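Local coordinates for ssDNA binding protein (Pyrococcus furiosus, PDB 4PSM) that binds single-stranded DNA, probably entrapping it in tunnels that form between the subunits of its tetrameric assembly, at residues 29-34 against 68-73; 45-50 against 80-85; 58-63 against 86-91. All blocks are in the same frame, centred on the assembly; numbering follows the deposited sequence.

Contact 1: 29-34 against 68-73; sequences GKVFPE and FNIEDG
Here the tip of a beta hairpin, strands 61-71 and 74-87 with a tight turn at D72 and G73, touches the loop that leads into helix 33-53. The tight part is small and aliphatic. I70 points from its strand toward the loop and splits its two branches between two neighbours. Its CG2, anti to the backbone N, meets V31 CG2 at 3.8 Å, the two side chains crossing obliquely. Its longer branch, with CG1 anti to the carbonyl carbon (chi1 -56°) and the chain then fully extended, carries CD1 against the lysine stem: I70 CD1 lies 3.7 Å from K30 CB and 3.9 Å from K30 CD. K30 runs at about a right angle to I70, straight from CG onward, so its methylenes give the methyl group a flat aliphatic flank.

Away from the I70 methyls the contact loosens. The exposed end of K30 carries NZ on past I70 CD1, and the two segments bury just 171 Å² between them. G73, at positive phi, makes only a backbone approach, the CA atoms of V31 and G73 being 5.3 Å apart. T27 also packs on I70, while F68 packs on I26 of helix 15-26 and its ring meets that of W77 across the hairpin at about 60°. F32 sits at the N-cap position of helix 33-53, and the hairpin tip lies against the loop just before it. V31 places CG2 anti to its carbonyl carbon, and this methyl also lies 3.6 Å from G73 O.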
loop_
_atom_site.group_PDB
_atom_site.type_symbol
_atom_site.label_atom_id
_atom_site.label_comp_id
_atom_site.label_asym_id
_atom_site.label_seq_id
_atom_site.Cartn_x
_atom_site.Cartn_y
_atom_site.Cartn_z
ATOM N N GLY A 29 -19.318 -6.472 -15.938
ATOM C CA GLY A 29 -18.724 -7.721 -16.370
ATOM C C GLY A 29 -19.143 -8.131 -17.767
ATOM O O GLY A 29 -18.415 -8.840 -18.466
ATOM N N LYS A 30 -20.324 -7.683 -18.177
ATOM C CA LYS A 30 -20.860 -8.034 -19.487
ATOM C C LYS A 30 -20.335 -7.112 -20.591
ATOM O O LYS A 30 -20.436 -7.430 -21.772
ATOM C CB LYS A 30 -22.391 -7.998 -19.462
ATOM C CG LYS A 30 -23.033 -8.915 -18.433
ATOM C CD LYS A 30 -24.547 -8.809 -18.482
ATOM C CE LYS A 30 -25.207 -9.754 -17.489
ATOM N NZ LYS A 30 -26.694 -9.685 -17.567
ATOM N N VAL A 31 -19.764 -5.977 -20.210
ATOM C CA VAL A 31 -19.386 -4.965 -21.190
ATOM C C VAL A 31 -18.195 -4.125 -20.725
ATOM O O VAL A 31 -18.021 -3.877 -19.531
ATOM C CB VAL A 31 -20.595 -4.028 -21.493
ATOM C CG1 VAL A 31 -20.130 -2.670 -21.971
ATOM C CG2 VAL A 31 -21.522 -4.655 -22.522
ATOM N N PHE A 32 -17.376 -3.689 -21.679
ATOM C CA PHE A 32 -16.269 -2.787 -21.386
ATOM C C PHE A 32 -16.775 -1.382 -21.080
ATOM O O PHE A 32 -17.709 -0.901 -21.716
ATOM C CB PHE A 32 -15.284 -2.752 -22.556
ATOM C CG PHE A 32 -14.492 -4.019 -22.721
ATOM C CD1 PHE A 32 -14.060 -4.729 -21.610
ATOM C CD2 PHE A 32 -14.186 -4.504 -23.984
ATOM C CE1 PHE A 32 -13.336 -5.895 -21.755
ATOM C CE2 PHE A 32 -13.462 -5.672 -24.136
ATOM C CZ PHE A 32 -13.037 -6.367 -23.021
ATOM N N PRO A 33 -16.147 -0.715 -20.105
ATOM C CA PRO A 33 -16.556 0.621 -19.657
ATOM C C PRO A 33 -16.738 1.601 -20.812
ATOM O O PRO A 33 -17.722 2.341 -20.831
ATOM C CB PRO A 33 -15.393 1.059 -18.764
ATOM C CG PRO A 33 -14.851 -0.218 -18.228
ATOM C CD PRO A 33 -14.993 -1.226 -19.346
ATOM N N GLU A 34 -15.803 1.605 -21.760
ATOM C CA GLU A 34 -15.882 2.529 -22.887
ATOM C C GLU A 34 -17.191 2.355 -23.653
ATOM O O GLU A 34 -17.728 3.312 -24.202
ATOM C CB GLU A 34 -14.682 2.372 -23.830
ATOM C CG GLU A 34 -13.948 1.045 -23.701
ATOM C CD GLU A 34 -13.002 1.008 -22.510
ATOM O OE1 GLU A 34 -12.868 -0.070 -21.894
ATOM O OE2 GLU A 34 -12.390 2.056 -22.199
ATOM N N PHE A 68 -32.895 -2.683 -23.348
ATOM C CA PHE A 68 -31.743 -2.723 -24.229
ATOM C C PHE A 68 -31.236 -4.150 -24.271
ATOM O O PHE A 68 -31.596 -4.977 -23.434
ATOM C CB PHE A 68 -30.645 -1.791 -23.717
ATOM C CG PHE A 68 -29.995 -2.267 -22.447
ATOM C CD1 PHE A 68 -28.794 -2.959 -22.483
ATOM C CD2 PHE A 68 -30.593 -2.034 -21.217
ATOM C CE1 PHE A 68 -28.197 -3.406 -21.315
ATOM C CE2 PHE A 68 -30.001 -2.479 -20.047
ATOM C CZ PHE A 68 -28.798 -3.164 -20.098
ATOM N N ASN A 69 -30.407 -4.442 -25.258
ATOM C CA ASN A 69 -29.809 -5.755 -25.346
ATOM C C ASN A 69 -28.307 -5.646 -25.499
ATOM O O ASN A 69 -27.796 -4.668 -26.052
ATOM C CB ASN A 69 -30.408 -6.541 -26.506
ATOM C CG ASN A 69 -31.093 -7.805 -26.047
ATOM O OD1 ASN A 69 -30.449 -8.837 -25.849
ATOM N ND2 ASN A 69 -32.407 -7.735 -25.875
ATOM N N ILE A 70 -27.605 -6.646 -24.985
ATOM C CA ILE A 70 -26.169 -6.723 -25.169
ATOM C C ILE A 70 -25.897 -7.736 -26.271
ATOM O O ILE A 70 -26.223 -8.914 -26.148
ATOM C CB ILE A 70 -25.455 -7.104 -23.862
ATOM C CG1 ILE A 70 -25.827 -6.112 -22.754
ATOM C CG2 ILE A 70 -23.946 -7.155 -24.070
ATOM C CD1 ILE A 70 -25.120 -6.357 -21.440
ATOM N N GLU A 71 -25.336 -7.259 -27.373
ATOM C CA GLU A 71 -25.026 -8.126 -28.494
ATOM C C GLU A 71 -23.582 -7.913 -28.914
ATOM O O GLU A 71 -23.208 -6.813 -29.321
ATOM C CB GLU A 71 -25.973 -7.847 -29.659
ATOM C CG GLU A 71 -25.810 -8.801 -30.833
ATOM C CD GLU A 71 -26.810 -8.538 -31.943
ATOM O OE1 GLU A 71 -27.399 -7.436 -31.965
ATOM O OE2 GLU A 71 -27.007 -9.435 -32.792
ATOM N N ASP A 72 -22.775 -8.963 -28.797
ATOM C CA ASP A 72 -21.358 -8.879 -29.122
ATOM C C ASP A 72 -20.712 -7.803 -28.265
ATOM O O ASP A 72 -19.951 -6.974 -28.759
ATOM C CB ASP A 72 -21.172 -8.558 -30.605
ATOM C CG ASP A 72 -21.986 -9.469 -31.504
ATOM O OD1 ASP A 72 -21.952 -10.700 -31.301
ATOM O OD2 ASP A 72 -22.669 -8.950 -32.409
ATOM N N GLY A 73 -21.051 -7.807 -26.979
ATOM C CA GLY A 73 -20.483 -6.867 -26.030
ATOM C C GLY A 73 -20.828 -5.421 -26.332
ATOM O O GLY A 73 -20.158 -4.506 -25.859
#

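Contact 2: 45-50 against 80-85; sequences KIIFEK and DSLEIE
I84 and L82 both point toward helix 33-53 from segment 80-85, on an outermost strand of this chain's sheet, and the helix answers with I47 and K50, one turn apart. I84 reaches with its CD1: CG1 is anti to the carbonyl carbon (chi1 -54°) and CD1 continues the extended chain, so a single methyl group enters between two helix residues. That I84 CD1 lies 3.9 Å from K50 CB and, more loosely, 4.2 Å from I47 CG2. The I47 and I84 side chains cross obliquely, with the I47 branch that is anti to its backbone N facing I84.

L82 works with its CD2 methyl alone. L82 CD2 stands 4.3 Å from I47 CG1, on the other branch of the same isoleucine, so I47 is shared between I84 and L82. K50 adds aliphatic length: its chain is extended beyond CG, and K50 CD passes 4.4 Å from L82 CD2 while the ammonium end continues outward from an exposed residue.

This is a helix packed on a face of an antiparallel sheet, and the closest contacts are all between carbons. I47 is buried and also rests on I64 of strand 61-71 and Y15 of helix 15-26, while L82 touches I64 and V66 of that middle strand.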
loop_
_atom_site.group_PDB
_atom_site.type_symbol
_atom_site.label_atom_id
_atom_site.label_comp_id
_atom_site.label_asym_id
_atom_site.label_seq_id
_atom_site.Cartn_x
_atom_site.Cartn_y
_atom_site.Cartn_z
ATOM N N LYS A 45 -28.246 11.712 -25.061
ATOM C CA LYS A 45 -28.409 12.680 -26.137
ATOM C C LYS A 45 -29.882 12.718 -26.548
ATOM O O LYS A 45 -30.490 13.778 -26.643
ATOM C CB LYS A 45 -27.532 12.291 -27.327
ATOM C CG LYS A 45 -26.245 13.089 -27.461
ATOM C CD LYS A 45 -26.441 14.301 -28.373
ATOM C CE LYS A 45 -26.782 13.884 -29.802
ATOM N NZ LYS A 45 -26.965 15.050 -30.714
ATOM N N ILE A 46 -30.448 11.538 -26.769
ATOM C CA ILE A 46 -31.831 11.383 -27.158
ATOM C C ILE A 46 -32.761 11.879 -26.057
ATOM O O ILE A 46 -33.684 12.653 -26.306
ATOM C CB ILE A 46 -32.133 9.911 -27.477
ATOM C CG1 ILE A 46 -31.383 9.482 -28.742
ATOM C CG2 ILE A 46 -33.629 9.685 -27.614
ATOM C CD1 ILE A 46 -31.435 7.987 -29.016
ATOM N N ILE A 47 -32.502 11.439 -24.834
ATOM C CA ILE A 47 -33.325 11.824 -23.699
ATOM C C ILE A 47 -33.394 13.343 -23.579
ATOM O O ILE A 47 -34.466 13.922 -23.408
ATOM C CB ILE A 47 -32.783 11.209 -22.400
ATOM C CG1 ILE A 47 -32.982 9.690 -22.417
ATOM C CG2 ILE A 47 -33.459 11.815 -21.190
ATOM C CD1 ILE A 47 -32.393 8.995 -21.217
ATOM N N PHE A 48 -32.245 13.991 -23.699
ATOM C CA PHE A 48 -32.174 15.430 -23.527
ATOM C C PHE A 48 -32.970 16.176 -24.583
ATOM O O PHE A 48 -33.513 17.242 -24.309
ATOM C CB PHE A 48 -30.729 15.910 -23.555
ATOM C CG PHE A 48 -30.585 17.387 -23.358
ATOM C CD1 PHE A 48 -30.476 17.917 -22.086
ATOM C CD2 PHE A 48 -30.571 18.251 -24.442
ATOM C CE1 PHE A 48 -30.338 19.280 -21.895
ATOM C CE2 PHE A 48 -30.443 19.617 -24.258
ATOM C CZ PHE A 48 -30.316 20.130 -22.980
ATOM N N GLU A 49 -33.011 15.628 -25.794
ATOM C CA GLU A 49 -33.822 16.213 -26.852
ATOM C C GLU A 49 -35.294 16.145 -26.455
ATOM O O GLU A 49 -36.005 17.133 -26.541
ATOM C CB GLU A 49 -33.587 15.491 -28.178
ATOM C CG GLU A 49 -32.183 15.671 -28.741
ATOM C CD GLU A 49 -31.928 14.815 -29.968
ATOM O OE1 GLU A 49 -32.596 13.768 -30.116
ATOM O OE2 GLU A 49 -31.059 15.188 -30.784
ATOM N N LYS A 50 -35.727 14.977 -25.996
ATOM C CA LYS A 50 -37.093 14.772 -25.557
ATOM C C LYS A 50 -37.449 15.634 -24.350
ATOM O O LYS A 50 -38.529 16.213 -24.303
ATOM C CB LYS A 50 -37.350 13.294 -25.272
ATOM C CG LYS A 50 -37.009 12.394 -26.451
ATOM C CD LYS A 50 -37.873 11.147 -26.490
ATOM C CE LYS A 50 -37.871 10.544 -27.887
ATOM N NZ LYS A 50 -38.876 9.460 -28.041
ATOM N N ASP A 80 -37.777 2.308 -28.838
ATOM C CA ASP A 80 -39.222 2.161 -28.745
ATOM C C ASP A 80 -39.653 2.015 -27.290
ATOM O O ASP A 80 -40.669 2.567 -26.877
ATOM C CB ASP A 80 -39.687 0.950 -29.556
ATOM C CG ASP A 80 -39.214 0.995 -30.997
ATOM O OD1 ASP A 80 -39.965 1.509 -31.855
ATOM O OD2 ASP A 80 -38.090 0.517 -31.270
ATOM N N SER A 81 -38.866 1.273 -26.516
ATOM C CA SER A 81 -39.199 0.965 -25.125
ATOM C C SER A 81 -38.961 2.127 -24.154
ATOM O O SER A 81 -39.318 2.037 -22.981
ATOM C CB SER A 81 -38.404 -0.259 -24.655
ATOM O OG SER A 81 -37.004 0.003 -24.663
ATOM N N LEU A 82 -38.360 3.212 -24.635
ATOM C CA LEU A 82 -38.007 4.333 -23.767
ATOM C C LEU A 82 -39.225 5.053 -23.212
ATOM O O LEU A 82 -40.087 5.517 -23.961
ATOM C CB LEU A 82 -37.126 5.346 -24.491
ATOM C CG LEU A 82 -36.802 6.565 -23.633
ATOM C CD1 LEU A 82 -35.909 6.168 -22.464
ATOM C CD2 LEU A 82 -36.171 7.673 -24.459
ATOM N N GLU A 83 -39.278 5.151 -21.891
ATOM C CA GLU A 83 -40.334 5.880 -21.212
ATOM C C GLU A 83 -39.727 6.968 -20.338
ATOM O O GLU A 83 -38.784 6.729 -19.588
ATOM C CB GLU A 83 -41.192 4.934 -20.371
ATOM C CG GLU A 83 -40.976 3.459 -20.684
ATOM C CD GLU A 83 -42.098 2.579 -20.168
ATOM O OE1 GLU A 83 -41.855 1.779 -19.239
ATOM O OE2 GLU A 83 -43.223 2.682 -20.701
ATOM N N ILE A 84 -40.261 8.172 -20.461
ATOM C CA ILE A 84 -39.840 9.277 -19.622
ATOM C C ILE A 84 -41.041 9.823 -18.850
ATOM O O ILE A 84 -41.816 10.620 -19.375
ATOM C CB ILE A 84 -39.217 10.417 -20.447
ATOM C CG1 ILE A 84 -38.086 9.894 -21.329
ATOM C CG2 ILE A 84 -38.717 11.523 -19.529
ATOM C CD1 ILE A 84 -37.445 10.965 -22.181
ATOM N N GLU A 85 -41.200 9.372 -17.611
ATOM C CA GLU A 85 -42.189 9.942 -16.712
ATOM C C GLU A 85 -41.656 11.249 -16.158
ATOM O O GLU A 85 -40.503 11.335 -15.739
ATOM C CB GLU A 85 -42.494 8.974 -15.577
ATOM C CG GLU A 85 -43.050 7.637 -16.046
ATOM C CD GLU A 85 -43.196 6.639 -14.915
ATOM O OE1 GLU A 85 -42.812 6.973 -13.775
ATOM O OE2 GLU A 85 -43.692 5.520 -15.163
#

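Contact 3: 58-63 against 86-91; sequences KEDVVR and TYKKEE
D60 OD2 is the best-held polar atom, gripped by two donors where the open end of an antiparallel beta hairpin leads toward the long helix 93-141, predicted to form a coiled coil. One is K88 NZ, 2.9 Å from D60 OD2 in a salt bridge that arrives from above the carboxylate plane; the other is the backbone N of K57. The second oxygen adds one bond: OD1 offers its anti lone pair to K89 N, 3.0 Å from D60 OD1 and fairly straight (162°). K88 reaches back because its chain folds at chi2 and chi3, laying it alongside D60. These grips probably favour the ionised acid.

Next along the strands, V61 and Y87 form a hydrogen-bonded pair. V61 N donates to Y87 O at 2.9 Å, almost straight at 177°, whereas the return bond from Y87 N to V61 O is bent and weak. V62 and T86 follow as a non-hydrogen-bonded pair, on the opposite face of the sheet.

The face of V61 and Y87 is turned to helix 93-141, where L95 packs on both. Y87 has its ring edge at V61 C, F9 meets it edge-to-face, and its OH bonds E85. R63, whose NH1 forms a salt bridge with E101 of the third subunit, crosses the tyrosine obliquely, its guanidinium plane 85° from the ring, and puts its CD 3.6 Å from Y87 OH.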
loop_
_atom_site.group_PDB
_atom_site.type_symbol
_atom_site.label_atom_id
_atom_site.label_comp_id
_atom_site.label_asym_id
_atom_site.label_seq_id
_atom_site.Cartn_x
_atom_site.Cartn_y
_atom_site.Cartn_z
ATOM N N LYS A 58 -34.894 21.739 -15.182
ATOM C CA LYS A 58 -33.949 20.905 -14.440
ATOM C C LYS A 58 -34.381 20.697 -12.985
ATOM O O LYS A 58 -33.852 19.826 -12.299
ATOM C CB LYS A 58 -32.511 21.436 -14.542
ATOM C CG LYS A 58 -32.328 22.881 -14.141
ATOM C CD LYS A 58 -30.851 23.193 -13.931
ATOM C CE LYS A 58 -30.595 24.690 -13.781
ATOM N NZ LYS A 58 -31.408 25.311 -12.699
ATOM N N GLU A 59 -35.354 21.494 -12.537
ATOM C CA GLU A 59 -35.943 21.362 -11.199
ATOM C C GLU A 59 -36.978 20.244 -11.163
ATOM O O GLU A 59 -37.291 19.703 -10.107
ATOM C CB GLU A 59 -36.617 22.670 -10.752
ATOM C CG GLU A 59 -35.667 23.838 -10.532
ATOM C CD GLU A 59 -35.045 24.342 -11.821
ATOM O OE1 GLU A 59 -35.799 24.725 -12.742
ATOM O OE2 GLU A 59 -33.799 24.350 -11.913
ATOM N N ASP A 60 -37.519 19.913 -12.324
ATOM C CA ASP A 60 -38.484 18.835 -12.417
ATOM C C ASP A 60 -37.830 17.502 -12.096
ATOM O O ASP A 60 -36.607 17.364 -12.129
ATOM C CB ASP A 60 -39.119 18.786 -13.812
ATOM C CG ASP A 60 -39.901 20.051 -14.143
ATOM O OD1 ASP A 60 -40.523 20.639 -13.229
ATOM O OD2 ASP A 60 -39.888 20.458 -15.323
ATOM N N VAL A 61 -38.661 16.521 -11.788
ATOM C CA VAL A 61 -38.191 15.183 -11.514
ATOM C C VAL A 61 -38.695 14.246 -12.599
ATOM O O VAL A 61 -39.841 14.323 -13.021
ATOM C CB VAL A 61 -38.649 14.705 -10.128
ATOM C CG1 VAL A 61 -38.416 13.214 -9.971
ATOM C CG2 VAL A 61 -37.927 15.497 -9.040
ATOM N N VAL A 62 -37.817 13.367 -13.053
ATOM C CA VAL A 62 -38.167 12.415 -14.086
ATOM C C VAL A 62 -37.908 10.992 -13.604
ATOM O O VAL A 62 -37.183 10.771 -12.636
ATOM C CB VAL A 62 -37.347 12.671 -15.369
ATOM C CG1 VAL A 62 -37.496 14.116 -15.811
ATOM C CG2 VAL A 62 -35.872 12.337 -15.138
ATOM N N ARG A 63 -38.538 10.036 -14.274
ATOM C CA ARG A 63 -38.161 8.637 -14.174
ATOM C C ARG A 63 -37.911 8.147 -15.584
ATOM O O ARG A 63 -38.715 8.391 -16.479
ATOM C CB ARG A 63 -39.259 7.803 -13.532
ATOM C CG ARG A 63 -39.538 8.145 -12.089
ATOM C CD ARG A 63 -40.692 7.312 -11.567
ATOM N NE ARG A 63 -40.380 5.886 -11.572
ATOM C CZ ARG A 63 -39.788 5.253 -10.566
ATOM N NH1 ARG A 63 -39.441 5.921 -9.473
ATOM N NH2 ARG A 63 -39.541 3.955 -10.648
ATOM N N THR A 86 -42.495 12.275 -16.166
ATOM C CA THR A 86 -42.079 13.591 -15.700
ATOM C C THR A 86 -42.910 14.043 -14.503
ATOM O O THR A 86 -44.070 13.677 -14.369
ATOM C CB THR A 86 -42.160 14.636 -16.824
ATOM O OG1 THR A 86 -42.107 15.950 -16.259
ATOM C CG2 THR A 86 -43.458 14.479 -17.601
ATOM N N TYR A 87 -42.303 14.833 -13.631
ATOM C CA TYR A 87 -42.990 15.326 -12.447
ATOM C C TYR A 87 -42.609 16.772 -12.196
ATOM O O TYR A 87 -41.503 17.052 -11.744
ATOM C CB TYR A 87 -42.645 14.463 -11.239
ATOM C CG TYR A 87 -42.955 13.006 -11.464
ATOM C CD1 TYR A 87 -44.185 12.476 -11.109
ATOM C CD2 TYR A 87 -42.022 12.162 -12.056
ATOM C CE1 TYR A 87 -44.476 11.142 -11.322
ATOM C CE2 TYR A 87 -42.308 10.826 -12.275
ATOM C CZ TYR A 87 -43.539 10.325 -11.905
ATOM O OH TYR A 87 -43.837 9.002 -12.116
ATOM N N LYS A 88 -43.530 17.685 -12.501
ATOM C CA LYS A 88 -43.255 19.111 -12.395
ATOM C C LYS A 88 -43.062 19.522 -10.946
ATOM O O LYS A 88 -43.828 19.118 -10.073
ATOM C CB LYS A 88 -44.383 19.917 -13.027
ATOM C CG LYS A 88 -44.749 19.448 -14.422
ATOM C CD LYS A 88 -43.602 19.650 -15.399
ATOM C CE LYS A 88 -43.202 21.117 -15.490
ATOM N NZ LYS A 88 -42.262 21.397 -16.630
ATOM N N LYS A 89 -42.022 20.312 -10.696
ATOM C CA LYS A 89 -41.720 20.787 -9.354
ATOM C C LYS A 89 -42.959 21.372 -8.669
ATOM O O LYS A 89 -43.246 21.064 -7.513
ATOM C CB LYS A 89 -40.605 21.836 -9.402
ATOM C CG LYS A 89 -40.287 22.453 -8.044
ATOM C CD LYS A 89 -39.409 23.681 -8.184
ATOM C CE LYS A 89 -39.122 24.311 -6.832
ATOM N NZ LYS A 89 -38.234 25.505 -6.947
ATOM N N GLU A 90 -43.690 22.215 -9.395
ATOM C CA GLU A 90 -44.848 22.916 -8.839
ATOM C C GLU A 90 -45.990 21.974 -8.452
ATOM O O GLU A 90 -46.815 22.303 -7.603
ATOM C CB GLU A 90 -45.344 23.989 -9.813
ATOM C CG GLU A 90 -45.442 25.376 -9.208
ATOM C CD GLU A 90 -44.820 26.438 -10.094
ATOM O OE1 GLU A 90 -43.859 26.116 -10.824
ATOM O OE2 GLU A 90 -45.295 27.593 -10.064
ATOM N N GLU A 91 -46.032 20.806 -9.084
ATOM C CA GLU A 91 -47.055 19.809 -8.789
ATOM C C GLU A 91 -46.559 18.789 -7.780
ATOM O O GLU A 91 -47.340 18.038 -7.204
ATOM C CB GLU A 91 -47.518 19.110 -10.074
ATOM C CG GLU A 91 -48.551 19.907 -10.856
ATOM C CD GLU A 91 -48.403 19.767 -12.356
ATOM O OE1 GLU A 91 -48.128 18.645 -12.827
ATOM O OE2 GLU A 91 -48.554 20.789 -13.062
#

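How the contacts relate
The three contacts follow one hairpin, 61-71 and 74-87, from its turn to its open end. Contact 1 sits at the turn and contact 3 where the second strand leaves for helix 93-141, their centres about 31 Å apart. Contact 2 lies between, about 20 Å from contact 1 and 15 Å from contact 3, centre to centre. Contact 1 uses the loop just before helix 33-53 and contact 2 its later turns; their nearest atoms are about 5 Å apart. Contacts 2 and 3 do touch: E85 OE1 forms a long, weak ion pair with R63 NE at 3.5 Å. Contact 3 also meets the third subunit, and a sulfate, probably from the crystallisation liquor, lies beside K58 and E59.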